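Local coordinates for BauA (Acinetobacter baumannii, PDB 6HCP), which is a TonB-dependent receptor that takes up iron across the outer membrane as ferric preacinetobactin, at residues 267-272 against 678-683. Numbering follows the deposited sequence.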
# COMPACT_ATOMS: atom_id res chain seq x y z
N PRO A 267 21.66 1.00 -14.93
CA PRO A 267 20.84 2.12 -14.48
C PRO A 267 19.89 1.67 -13.36
O PRO A 267 19.72 0.47 -13.09
CB PRO A 267 20.06 2.50 -15.74
CG PRO A 267 19.88 1.18 -16.44
CD PRO A 267 21.13 0.36 -16.13
N LYS A 268 19.32 2.64 -12.67
CA LYS A 268 18.39 2.35 -11.61
C LYS A 268 17.21 1.55 -12.13
O LYS A 268 16.75 1.75 -13.26
CB LYS A 268 17.94 3.66 -10.96
CG LYS A 268 19.03 4.31 -10.13
CD LYS A 268 18.48 5.21 -9.03
CE LYS A 268 19.48 6.25 -8.58
NZ LYS A 268 20.67 5.58 -8.04
N PRO A 269 16.74 0.55 -11.36
CA PRO A 269 15.64 -0.29 -11.80
C PRO A 269 14.36 0.52 -11.96
O PRO A 269 14.08 1.40 -11.15
CB PRO A 269 15.50 -1.36 -10.71
CG PRO A 269 16.18 -0.78 -9.50
CD PRO A 269 17.24 0.17 -10.02
N PRO A 270 13.62 0.31 -13.06
CA PRO A 270 12.25 0.79 -13.19
C PRO A 270 11.39 0.20 -12.07
O PRO A 270 11.81 -0.72 -11.37
CB PRO A 270 11.78 0.24 -14.54
CG PRO A 270 13.04 -0.09 -15.28
CD PRO A 270 14.04 -0.50 -14.21
N LYS A 271 10.15 0.68 -11.97
CA LYS A 271 9.26 0.17 -10.93
C LYS A 271 9.07 -1.34 -11.12
O LYS A 271 9.11 -1.86 -12.26
CB LYS A 271 7.95 0.96 -10.89
CG LYS A 271 7.15 1.01 -12.17
CD LYS A 271 5.88 1.86 -12.00
CE LYS A 271 5.07 1.97 -13.28
NZ LYS A 271 4.64 0.64 -13.77
N ALA A 272 8.75 -2.00 -10.01
CA ALA A 272 8.87 -3.45 -9.89
C ALA A 272 7.91 -4.18 -10.85
O ALA A 272 8.20 -5.32 -11.23
CB ALA A 272 8.66 -3.87 -8.46
N ASN A 678 6.89 -3.50 -2.27
CA ASN A 678 6.97 -3.31 -3.74
C ASN A 678 8.36 -2.82 -4.14
O ASN A 678 8.50 -1.94 -5.00
CB ASN A 678 5.89 -2.38 -4.26
CG ASN A 678 5.61 -2.55 -5.73
OD1 ASN A 678 5.72 -3.66 -6.28
ND2 ASN A 678 5.32 -1.45 -6.40
N LYS A 679 9.39 -3.40 -3.51
CA LYS A 679 10.75 -3.06 -3.81
C LYS A 679 11.08 -3.42 -5.26
O LYS A 679 10.92 -4.56 -5.67
CB LYS A 679 11.69 -3.81 -2.86
CG LYS A 679 13.17 -3.58 -3.11
CD LYS A 679 13.64 -2.15 -2.83
CE LYS A 679 15.15 -2.01 -2.94
NZ LYS A 679 15.54 -0.58 -3.05
N ALA A 680 11.65 -2.46 -5.98
CA ALA A 680 12.22 -2.67 -7.32
C ALA A 680 13.69 -3.06 -7.17
O ALA A 680 14.47 -2.34 -6.56
CB ALA A 680 12.07 -1.42 -8.15
N TYR A 681 14.07 -4.22 -7.72
CA TYR A 681 15.47 -4.63 -7.69
C TYR A 681 15.82 -5.43 -8.94
O TYR A 681 14.97 -6.15 -9.51
CB TYR A 681 15.76 -5.45 -6.43
CG TYR A 681 15.01 -6.76 -6.33
CD1 TYR A 681 13.73 -6.81 -5.80
CD2 TYR A 681 15.58 -7.96 -6.76
CE1 TYR A 681 13.05 -8.00 -5.65
CE2 TYR A 681 14.90 -9.16 -6.64
CZ TYR A 681 13.64 -9.19 -6.06
OH TYR A 681 12.93 -10.35 -5.98
N TRP A 682 17.09 -5.30 -9.34
CA TRP A 682 17.72 -6.15 -10.35
C TRP A 682 18.28 -7.39 -9.66
O TRP A 682 18.91 -7.28 -8.62
CB TRP A 682 18.88 -5.43 -11.04
CG TRP A 682 18.55 -4.19 -11.81
CD1 TRP A 682 19.07 -2.94 -11.60
CD2 TRP A 682 17.84 -4.13 -13.07
NE1 TRP A 682 18.64 -2.09 -12.59
CE2 TRP A 682 17.90 -2.79 -13.50
CE3 TRP A 682 17.08 -5.05 -13.80
CZ2 TRP A 682 17.35 -2.39 -14.72
CZ3 TRP A 682 16.53 -4.65 -14.99
CH2 TRP A 682 16.66 -3.33 -15.44
N ALA A 683 18.22 -8.53 -10.35
CA ALA A 683 18.98 -9.73 -9.97
C ALA A 683 19.27 -10.52 -11.24
O ALA A 683 18.70 -10.22 -12.29
CB ALA A 683 18.19 -10.55 -8.98
O HOH W 1 8.52 -0.56 -7.47
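Asn-678 meets Ala-272 in two ways: its OD1 lies 3.7 Å from the methyl CB, and its backbone O accepts a hydrogen bond from a water that in turn accepts one from the backbone N of Ala-272. The amide oxygen OD1 has its polar partner elsewhere, in the backbone N of Arg-696. Lys-679 contributes through its backbone, with O beside Ala-272 CB, while its side chain leaves the contact to form a salt bridge with Asp-183 of the second subunit. Ala-680 points its methyl toward the proline-rich segment, where CB lies 3.3 Å from Pro-270 O and 4.2 Å from Ala-272 CB; Pro-269 CG also lies near Ala-680 O. Tyr-681 directs its CB away from the loop, and its side chain packs on Arg-649 and Leu-651 of strand 645-662. Trp-682 closes the contact. Its CG is anti to the carbonyl carbon (chi1 -62°), and the indole reaches back to the loop, where NE1 donates a hydrogen bond of 2.8 Å to Pro-267 O. The bond is fairly straight (159° at the hydrogen), and the acceptor lies close to the ring plane. Over one face sits Pro-269, whose CB is 3.9 Å from the centroid of the five-membered ring in a CH-pi contact. Pro-270 crosses the indole at about a right angle, with CD 3.8 Å from CZ2. The contact thus joins the loop between strands 258-259 and 282-297 to the connection between barrel strands 665-674 and 697-705, which carries the short antiparallel pair 682-683 and 691-692. The indole N-H makes the one direct hydrogen bond between the segments, and together with Pro-269 over the ring face it fixes how the indole sits against the prolines.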